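Local coordinates for protein leucyl-trna synthetase (Plasmodium falciparum, PDB 5FOC) that is the editing domain of cytosolic leucyl-tRNA synthetase, a ligase that charges tRNA(Leu) with leucine, and probably deacylates mischarged aminoacyl-tRNA, at residues Ser5-Asn17 with Lys360-Glu374. The protein carries 2 engineered substitutions. Residues are numbered along the deposited sequence; the frame is centred on the assembly and turned at random.
Sequences SQEYTLIKIFVSN and KQNIIRNLDGFLYSE. Engineered in segment 5-17: S5 (natural residue Cys).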
ATOM      1  N   SER A   5     -19.300  -4.716  -8.555  1.00 45.66           N
ATOM      2  CA  SER A   5     -18.596  -4.286  -7.288  1.00 39.94           C
ATOM      3  C   SER A   5     -17.478  -5.231  -6.809  1.00 43.46           C
ATOM      4  O   SER A   5     -17.709  -6.223  -6.118  1.00 49.76           O
ATOM      5  CB  SER A   5     -19.594  -4.068  -6.143  1.00 49.57           C
ATOM      6  OG  SER A   5     -18.905  -3.724  -4.946  1.00 59.12           O
ATOM      7  N   GLN A   6     -16.255  -4.883  -7.162  1.00 40.04           N
ATOM      8  CA  GLN A   6     -15.078  -5.695  -6.865  1.00 35.49           C
ATOM      9  C   GLN A   6     -14.671  -5.560  -5.352  1.00 33.82           C
ATOM     10  O   GLN A   6     -14.651  -4.459  -4.835  1.00 34.45           O
ATOM     11  CB  GLN A   6     -13.956  -5.205  -7.787  1.00 41.66           C
ATOM     12  CG  GLN A   6     -12.642  -5.947  -7.721  1.00 44.70           C
ATOM     13  CD  GLN A   6     -12.787  -7.422  -8.015  1.00 43.80           C
ATOM     14  OE1 GLN A   6     -12.781  -7.832  -9.175  1.00 58.71           O
ATOM     15  NE2 GLN A   6     -12.923  -8.232  -6.957  1.00 38.24           N
ATOM     16  N   GLU A   7     -14.464  -6.685  -4.659  1.00 31.31           N
ATOM     17  CA  GLU A   7     -14.044  -6.679  -3.274  1.00 27.98           C
ATOM     18  C   GLU A   7     -12.495  -6.742  -3.294  1.00 28.92           C
ATOM     19  O   GLU A   7     -11.908  -7.525  -4.036  1.00 33.18           O
ATOM     20  CB  GLU A   7     -14.635  -7.850  -2.499  1.00 31.93           C
ATOM     21  CG  GLU A   7     -14.153  -7.911  -1.064  1.00 32.53           C
ATOM     22  CD  GLU A   7     -14.905  -8.898  -0.208  1.00 32.89           C
ATOM     23  OE1 GLU A   7     -16.025  -8.562   0.221  1.00 48.25           O
ATOM     24  OE2 GLU A   7     -14.376 -10.022   0.046  1.00 37.42           O
ATOM     25  N   TYR A   8     -11.875  -5.856  -2.527  1.00 23.98           N
ATOM     26  CA  TYR A   8     -10.413  -5.817  -2.356  1.00 21.40           C
ATOM     27  C   TYR A   8     -10.118  -6.180  -0.921  1.00 22.52           C
ATOM     28  O   TYR A   8     -10.950  -5.946  -0.026  1.00 26.39           O
ATOM     29  CB  TYR A   8      -9.874  -4.417  -2.650  1.00 24.93           C
ATOM     30  CG  TYR A   8     -10.090  -3.955  -4.070  1.00 22.41           C
ATOM     31  CD1 TYR A   8     -11.335  -3.398  -4.457  1.00 26.57           C
ATOM     32  CD2 TYR A   8      -9.163  -4.194  -5.058  1.00 23.35           C
ATOM     33  CE1 TYR A   8     -11.540  -3.003  -5.767  1.00 27.76           C
ATOM     34  CE2 TYR A   8      -9.342  -3.792  -6.365  1.00 22.61           C
ATOM     35  CZ  TYR A   8     -10.581  -3.229  -6.717  1.00 26.68           C
ATOM     36  OH  TYR A   8     -10.716  -2.843  -8.008  1.00 30.74           O
ATOM     37  N   THR A   9      -8.887  -6.668  -0.673  1.00 22.22           N
ATOM     38  CA  THR A   9      -8.407  -6.840   0.686  1.00 20.93           C
ATOM     39  C   THR A   9      -7.365  -5.738   0.879  1.00 19.40           C
ATOM     40  O   THR A   9      -6.508  -5.572   0.046  1.00 22.19           O
ATOM     41  CB  THR A   9      -7.784  -8.211   0.939  1.00 20.97           C
ATOM     42  OG1 THR A   9      -8.715  -9.232   0.633  1.00 23.76           O
ATOM     43  CG2 THR A   9      -7.399  -8.346   2.409  1.00 24.23           C
ATOM     44  N   LEU A  10      -7.622  -4.886   1.835  1.00 20.88           N
ATOM     45  CA  LEU A  10      -6.635  -3.881   2.256  1.00 19.40           C
ATOM     46  C   LEU A  10      -5.769  -4.459   3.366  1.00 22.71           C
ATOM     47  O   LEU A  10      -6.257  -5.020   4.331  1.00 26.76           O
ATOM     48  CB  LEU A  10      -7.306  -2.590   2.733  1.00 21.46           C
ATOM     49  CG  LEU A  10      -8.372  -1.980   1.820  1.00 21.79           C
ATOM     50  CD1 LEU A  10      -8.831  -0.657   2.400  1.00 21.22           C
ATOM     51  CD2 LEU A  10      -7.882  -1.858   0.396  1.00 23.40           C
ATOM     52  N   ILE A  11      -4.459  -4.327   3.180  1.00 19.81           N
ATOM     53  CA  ILE A  11      -3.468  -4.808   4.150  1.00 20.78           C
ATOM     54  C   ILE A  11      -2.839  -3.581   4.784  1.00 17.85           C
ATOM     55  O   ILE A  11      -2.513  -2.627   4.098  1.00 20.57           O
ATOM     56  CB  ILE A  11      -2.437  -5.705   3.443  1.00 20.82           C
ATOM     57  CG1 ILE A  11      -3.157  -6.960   2.859  1.00 25.69           C
ATOM     58  CG2 ILE A  11      -1.319  -6.138   4.391  1.00 22.67           C
ATOM     59  CD1 ILE A  11      -2.288  -7.871   2.033  1.00 29.11           C
ATOM     60  N   LYS A  12      -2.690  -3.658   6.124  1.00 19.21           N
ATOM     61  CA  LYS A  12      -2.001  -2.596   6.879  1.00 18.17           C
ATOM     62  C   LYS A  12      -0.509  -2.668   6.626  1.00 17.20           C
ATOM     63  O   LYS A  12       0.103  -3.650   6.950  1.00 20.47           O
ATOM     64  CB  LYS A  12      -2.305  -2.699   8.346  1.00 18.19           C
ATOM     65  CG  LYS A  12      -3.737  -2.304   8.683  1.00 19.82           C
ATOM     66  CD  LYS A  12      -4.103  -2.641  10.089  1.00 19.56           C
ATOM     67  CE  LYS A  12      -5.513  -2.285  10.489  1.00 23.18           C
ATOM     68  NZ  LYS A  12      -5.749  -2.768  11.856  1.00 26.58           N
ATOM     69  N   ILE A  13      -0.003  -1.662   5.955  1.00 18.10           N
ATOM     70  CA  ILE A  13       1.408  -1.592   5.613  1.00 16.66           C
ATOM     71  C   ILE A  13       2.020  -0.506   6.526  1.00 16.68           C
ATOM     72  O   ILE A  13       1.902   0.669   6.289  1.00 20.52           O
ATOM     73  CB  ILE A  13       1.643  -1.310   4.102  1.00 16.76           C
ATOM     74  CG1 ILE A  13       1.120  -2.462   3.243  1.00 17.75           C
ATOM     75  CG2 ILE A  13       3.114  -1.113   3.794  1.00 18.67           C
ATOM     76  CD1 ILE A  13       1.189  -2.199   1.751  1.00 20.61           C
ATOM     77  N   PHE A  14       2.721  -0.972   7.564  1.00 19.04           N
ATOM     78  CA  PHE A  14       3.210  -0.069   8.589  1.00 18.32           C
ATOM     79  C   PHE A  14       4.540   0.535   8.118  1.00 18.89           C
ATOM     80  O   PHE A  14       5.316  -0.108   7.407  1.00 19.79           O
ATOM     81  CB  PHE A  14       3.504  -0.877   9.868  1.00 19.14           C
ATOM     82  CG  PHE A  14       2.272  -1.496  10.495  1.00 19.71           C
ATOM     83  CD1 PHE A  14       1.470  -0.767  11.355  1.00 23.72           C
ATOM     84  CD2 PHE A  14       1.922  -2.797  10.207  1.00 21.29           C
ATOM     85  CE1 PHE A  14       0.317  -1.332  11.884  1.00 24.92           C
ATOM     86  CE2 PHE A  14       0.771  -3.371  10.748  1.00 22.83           C
ATOM     87  CZ  PHE A  14      -0.036  -2.636  11.570  1.00 22.70           C
ATOM     88  N   VAL A  15       4.744   1.789   8.496  1.00 18.79           N
ATOM     89  CA  VAL A  15       6.032   2.467   8.291  1.00 19.58           C
ATOM     90  C   VAL A  15       7.023   2.132   9.426  1.00 22.58           C
ATOM     91  O   VAL A  15       6.682   2.230  10.586  1.00 24.08           O
ATOM     92  CB  VAL A  15       5.807   3.989   8.220  1.00 19.14           C
ATOM     93  CG1 VAL A  15       7.108   4.790   8.273  1.00 21.41           C
ATOM     94  CG2 VAL A  15       4.974   4.350   6.975  1.00 22.96           C
ATOM     95  N   SER A  16       8.208   1.679   9.010  1.00 22.09           N
ATOM     96  CA  SER A  16       9.320   1.340   9.941  1.00 23.70           C
ATOM     97  C   SER A  16       9.925   2.606  10.560  1.00 22.51           C
ATOM     98  O   SER A  16       9.981   2.709  11.768  1.00 34.16           O
ATOM     99  CB  SER A  16      10.416   0.509   9.220  1.00 27.67           C
ATOM    100  OG  SER A  16       9.879  -0.583   8.481  1.00 31.88           O
ATOM    101  N   ASN A  17      10.321   3.561   9.736  1.00 20.60           N
ATOM    102  CA  ASN A  17      10.957   4.798  10.258  1.00 22.14           C
ATOM    103  C   ASN A  17      10.019   5.961  10.283  1.00 19.99           C
ATOM    104  O   ASN A  17      10.026   6.835   9.407  1.00 25.23           O
ATOM    105  CB  ASN A  17      12.250   5.154   9.519  1.00 31.81           C
ATOM    106  CG  ASN A  17      13.157   6.153  10.314  1.00 35.01           C
ATOM    107  OD1 ASN A  17      12.704   7.077  11.027  1.00 31.47           O
ATOM    108  ND2 ASN A  17      14.451   5.967  10.170  1.00 47.64           N
ATOM    109  N   LYS A 360      -8.337 -14.027   3.440  1.00 26.01           N
ATOM    110  CA  LYS A 360      -9.228 -12.886   3.718  1.00 24.45           C
ATOM    111  C   LYS A 360      -9.774 -12.909   5.138  1.00 29.92           C
ATOM    112  O   LYS A 360      -9.731 -11.885   5.825  1.00 33.53           O
ATOM    113  CB  LYS A 360     -10.405 -12.845   2.756  1.00 23.66           C
ATOM    114  CG  LYS A 360     -10.092 -12.164   1.470  1.00 24.02           C
ATOM    115  CD  LYS A 360     -11.415 -12.074   0.676  1.00 27.35           C
ATOM    116  CE  LYS A 360     -11.212 -11.317  -0.617  1.00 28.67           C
ATOM    117  NZ  LYS A 360     -12.422 -11.367  -1.463  1.00 28.90           N
ATOM    118  N   GLN A 361     -10.293 -14.080   5.552  1.00 27.05           N
ATOM    119  CA  GLN A 361     -10.777 -14.302   6.919  1.00 28.93           C
ATOM    120  C   GLN A 361      -9.699 -14.011   7.983  1.00 27.57           C
ATOM    121  O   GLN A 361      -9.978 -13.309   8.953  1.00 31.73           O
ATOM    122  CB  GLN A 361     -11.333 -15.740   7.102  1.00 28.15           C
ATOM    123  CG  GLN A 361     -12.637 -15.997   6.322  1.00 35.28           C
ATOM    124  CD  GLN A 361     -13.111 -17.443   6.372  1.00 46.27           C
ATOM    125  OE1 GLN A 361     -12.571 -18.268   7.109  1.00 52.01           O
ATOM    126  NE2 GLN A 361     -14.146 -17.755   5.585  1.00 54.08           N
ATOM    127  N   ASN A 362      -8.476 -14.520   7.780  1.00 26.77           N
ATOM    128  CA  ASN A 362      -7.438 -14.467   8.798  1.00 26.91           C
ATOM    129  C   ASN A 362      -6.943 -13.055   8.909  1.00 24.91           C
ATOM    130  O   ASN A 362      -6.741 -12.543  10.025  1.00 28.97           O
ATOM    131  CB  ASN A 362      -6.283 -15.429   8.474  1.00 30.31           C
ATOM    132  CG  ASN A 362      -6.680 -16.903   8.605  1.00 37.65           C
ATOM    133  OD1 ASN A 362      -7.541 -17.273   9.424  1.00 45.46           O
ATOM    134  ND2 ASN A 362      -6.037 -17.759   7.810  1.00 39.16           N
ATOM    135  N   ILE A 363      -6.763 -12.413   7.756  1.00 24.02           N
ATOM    136  CA  ILE A 363      -6.279 -11.027   7.745  1.00 27.20           C
ATOM    137  C   ILE A 363      -7.230 -10.116   8.502  1.00 24.59           C
ATOM    138  O   ILE A 363      -6.777  -9.315   9.338  1.00 27.18           O
ATOM    139  CB  ILE A 363      -6.054 -10.512   6.323  1.00 26.33           C
ATOM    140  CG1 ILE A 363      -4.854 -11.238   5.717  1.00 25.10           C
ATOM    141  CG2 ILE A 363      -5.936  -8.976   6.285  1.00 24.19           C
ATOM    142  CD1 ILE A 363      -4.622 -10.996   4.245  1.00 26.45           C
ATOM    143  N   ILE A 364      -8.538 -10.254   8.243  1.00 26.29           N
ATOM    144  CA  ILE A 364      -9.555  -9.439   8.910  1.00 23.77           C
ATOM    145  C   ILE A 364      -9.625  -9.767  10.404  1.00 26.56           C
ATOM    146  O   ILE A 364      -9.602  -8.858  11.249  1.00 28.88           O
ATOM    147  CB  ILE A 364     -10.931  -9.571   8.213  1.00 26.81           C
ATOM    148  CG1 ILE A 364     -11.025  -8.615   7.022  1.00 36.74           C
ATOM    149  CG2 ILE A 364     -12.083  -9.216   9.161  1.00 35.72           C
ATOM    150  CD1 ILE A 364      -9.871  -8.599   6.045  1.00 38.92           C
ATOM    151  N   ARG A 365      -9.638 -11.058  10.725  1.00 28.00           N
ATOM    152  CA  ARG A 365      -9.776 -11.506  12.106  1.00 30.22           C
ATOM    153  C   ARG A 365      -8.599 -11.044  12.975  1.00 26.87           C
ATOM    154  O   ARG A 365      -8.807 -10.669  14.105  1.00 32.87           O
ATOM    155  CB  ARG A 365      -9.917 -13.035  12.173  1.00 35.33           C
ATOM    156  CG  ARG A 365     -10.324 -13.543  13.544  1.00 43.10           C
ATOM    157  CD  ARG A 365     -10.342 -15.061  13.614  1.00 51.33           C
ATOM    158  NE  ARG A 365      -9.007 -15.618  13.365  1.00 60.53           N
ATOM    159  CZ  ARG A 365      -8.604 -16.247  12.252  1.00 63.81           C
ATOM    160  NH1 ARG A 365      -9.422 -16.462  11.211  1.00 62.17           N
ATOM    161  NH2 ARG A 365      -7.345 -16.683  12.183  1.00 68.49           N
ATOM    162  N   ASN A 366      -7.391 -11.044  12.402  1.00 26.98           N
ATOM    163  CA  ASN A 366      -6.159 -10.615  13.092  1.00 27.53           C
ATOM    164  C   ASN A 366      -5.975  -9.106  13.105  1.00 25.93           C
ATOM    165  O   ASN A 366      -4.969  -8.633  13.610  1.00 30.90           O
ATOM    166  CB  ASN A 366      -4.922 -11.264  12.438  1.00 32.48           C
ATOM    167  CG  ASN A 366      -4.833 -12.769  12.675  1.00 35.67           C
ATOM    168  OD1 ASN A 366      -5.429 -13.302  13.594  1.00 39.14           O
ATOM    169  ND2 ASN A 366      -4.035 -13.450  11.855  1.00 36.51           N
ATOM    170  N   LEU A 367      -6.916  -8.347  12.540  1.00 29.00           N
ATOM    171  CA  LEU A 367      -6.811  -6.900  12.425  1.00 26.94           C
ATOM    172  C   LEU A 367      -5.579  -6.455  11.630  1.00 22.75           C
ATOM    173  O   LEU A 367      -5.020  -5.398  11.884  1.00 27.08           O
ATOM    174  CB  LEU A 367      -6.823  -6.255  13.823  1.00 28.33           C
ATOM    175  CG  LEU A 367      -7.990  -6.638  14.718  1.00 29.80           C
ATOM    176  CD1 LEU A 367      -7.980  -5.777  15.965  1.00 35.86           C
ATOM    177  CD2 LEU A 367      -9.336  -6.488  14.029  1.00 30.91           C
ATOM    178  N   ASP A 368      -5.190  -7.254  10.640  1.00 22.45           N
ATOM    179  CA  ASP A 368      -4.091  -6.926   9.726  1.00 25.16           C
ATOM    180  C   ASP A 368      -4.535  -6.244   8.446  1.00 22.80           C
ATOM    181  O   ASP A 368      -3.710  -5.877   7.607  1.00 23.88           O
ATOM    182  CB  ASP A 368      -3.279  -8.169   9.421  1.00 23.74           C
ATOM    183  CG  ASP A 368      -2.407  -8.596  10.602  1.00 30.35           C
ATOM    184  OD1 ASP A 368      -2.009  -7.723  11.383  1.00 42.23           O
ATOM    185  OD2 ASP A 368      -2.167  -9.793  10.760  1.00 42.52           O
ATOM    186  N   GLY A 369      -5.848  -6.057   8.324  1.00 23.65           N
ATOM    187  CA  GLY A 369      -6.442  -5.435   7.173  1.00 20.75           C
ATOM    188  C   GLY A 369      -7.970  -5.439   7.195  1.00 24.10           C
ATOM    189  O   GLY A 369      -8.580  -5.724   8.209  1.00 25.38           O
ATOM    190  N   PHE A 370      -8.549  -5.060   6.047  1.00 20.92           N
ATOM    191  CA  PHE A 370      -9.977  -4.779   5.908  1.00 22.25           C
ATOM    192  C   PHE A 370     -10.455  -5.294   4.567  1.00 21.32           C
ATOM    193  O   PHE A 370      -9.701  -5.370   3.609  1.00 24.35           O
ATOM    194  CB  PHE A 370     -10.245  -3.284   5.913  1.00 22.80           C
ATOM    195  CG  PHE A 370      -9.720  -2.558   7.120  1.00 23.18           C
ATOM    196  CD1 PHE A 370     -10.372  -2.638   8.356  1.00 26.01           C
ATOM    197  CD2 PHE A 370      -8.587  -1.783   7.021  1.00 22.30           C
ATOM    198  CE1 PHE A 370      -9.912  -1.936   9.460  1.00 28.12           C
ATOM    199  CE2 PHE A 370      -8.120  -1.094   8.131  1.00 26.17           C
ATOM    200  CZ  PHE A 370      -8.768  -1.184   9.353  1.00 24.85           C
ATOM    201  N   LEU A 371     -11.747  -5.623   4.534  1.00 24.65           N
ATOM    202  CA  LEU A 371     -12.425  -5.804   3.252  1.00 27.12           C
ATOM    203  C   LEU A 371     -12.909  -4.444   2.782  1.00 24.45           C
ATOM    204  O   LEU A 371     -13.318  -3.641   3.603  1.00 31.82           O
ATOM    205  CB  LEU A 371     -13.575  -6.789   3.377  1.00 26.82           C
ATOM    206  CG  LEU A 371     -13.199  -8.214   3.818  1.00 30.63           C
ATOM    207  CD1 LEU A 371     -14.387  -9.181   3.842  1.00 35.00           C
ATOM    208  CD2 LEU A 371     -12.059  -8.814   2.987  1.00 32.23           C
ATOM    209  N   TYR A 372     -12.809  -4.203   1.474  1.00 24.18           N
ATOM    210  CA  TYR A 372     -13.145  -2.928   0.835  1.00 22.07           C
ATOM    211  C   TYR A 372     -13.787  -3.157  -0.539  1.00 23.30           C
ATOM    212  O   TYR A 372     -13.273  -3.964  -1.350  1.00 26.97           O
ATOM    213  CB  TYR A 372     -11.860  -2.126   0.611  1.00 20.99           C
ATOM    214  CG  TYR A 372     -11.961  -0.851  -0.195  1.00 21.82           C
ATOM    215  CD1 TYR A 372     -11.846  -0.868  -1.583  1.00 22.36           C
ATOM    216  CD2 TYR A 372     -12.151   0.375   0.414  1.00 23.10           C
ATOM    217  CE1 TYR A 372     -11.962   0.303  -2.345  1.00 22.33           C
ATOM    218  CE2 TYR A 372     -12.196   1.555  -0.322  1.00 24.01           C
ATOM    219  CZ  TYR A 372     -12.153   1.506  -1.719  1.00 24.09           C
ATOM    220  OH  TYR A 372     -12.243   2.642  -2.505  1.00 28.64           O
ATOM    221  N   SER A 373     -14.877  -2.401  -0.793  1.00 25.19           N
ATOM    222  CA  SER A 373     -15.610  -2.366  -2.058  1.00 24.70           C
ATOM    223  C   SER A 373     -15.799  -0.937  -2.529  1.00 26.34           C
ATOM    224  O   SER A 373     -15.887  -0.024  -1.720  1.00 30.58           O
ATOM    225  CB  SER A 373     -17.024  -2.981  -1.906  1.00 31.60           C
ATOM    226  OG  SER A 373     -16.919  -4.357  -1.588  1.00 46.19           O
ATOM    227  N   GLU A 374     -15.957  -0.748  -3.842  1.00 30.21           N
ATOM    228  CA  GLU A 374     -16.294   0.595  -4.357  1.00 29.49           C
ATOM    229  C   GLU A 374     -17.164   0.552  -5.576  1.00 38.38           C
ATOM    230  O   GLU A 374     -17.279  -0.503  -6.161  1.00 47.37           O
ATOM    231  CB  GLU A 374     -15.041   1.383  -4.672  1.00 27.96           C
ATOM    232  CG  GLU A 374     -14.148   0.694  -5.684  1.00 26.36           C
ATOM    233  CD  GLU A 374     -12.746   1.338  -5.833  1.00 27.09           C
ATOM    234  OE1 GLU A 374     -12.457   2.358  -5.164  1.00 30.14           O
ATOM    235  OE2 GLU A 374     -11.985   0.850  -6.702  1.00 29.77           O
ATOM    236  OXT GLU A 374     -17.729   1.573  -5.978  1.00 47.20           O
TER
HETATM  237  O   HOH W   1     -15.327  -1.982  -8.536  1.00 48.82           O
HETATM  238  O   HOH W   2     -15.410  -2.532  -6.065  1.00 54.18           O
HETATM  239  O   HOH W   3     -11.021  -9.801  -3.419  1.00 45.89           O
HETATM  240  O   HOH W   4     -12.594  -0.990  -8.496  1.00 41.99           O
HETATM  241  O   HOH W   5      -8.385  -4.291  10.768  1.00 40.28           O
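Y8 and L10 of strand 7-15 pair antiparallel with Y372 and F370 of the C-terminal strand 369-373, so the two chain ends meet in the editing domain's mixed sheet; strand 120-127 lies along the other edge of 7-15. Y8 N bonds to Y372 O (2.6 Å), and L10 N and K12 N continue the ladder to F370 O and D368 O. On one face, with CG anti to the backbone N (chi1 172°), the Y372 side chain runs beside that of Y8 in the same direction, and Y8 CD1 sits at the edge of the Y372 ring, 3.9 Å from Y372 CD1. Y372 CB packs 3.7 Å from L10 CG; L193 of helix 190-195 touches both residues. The Y372 hydroxyl donates to E374 OE1 from above the carboxylate plane, while water 4 joins E374 OE2 to Y8 OH. The opposite face carries T9, whose OG1 abuts K360 CG of helix 352-365 and whose CG2 faces I363 CG2. The extended K360 chain crosses E7, and K360 NZ meets E7 OE2 on its anti side, 2.8 Å away, in a salt bridge; water 3 ties the same ammonium to E7 O. The extended K12 chain reaches the Schellman motif at L367, K12 CE lying 3.6 Å from F370 CZ on the way. K12 NZ, also salt-bridged to D154, donates to L367 O at 2.7 Å, from 38° out of the carbonyl plane.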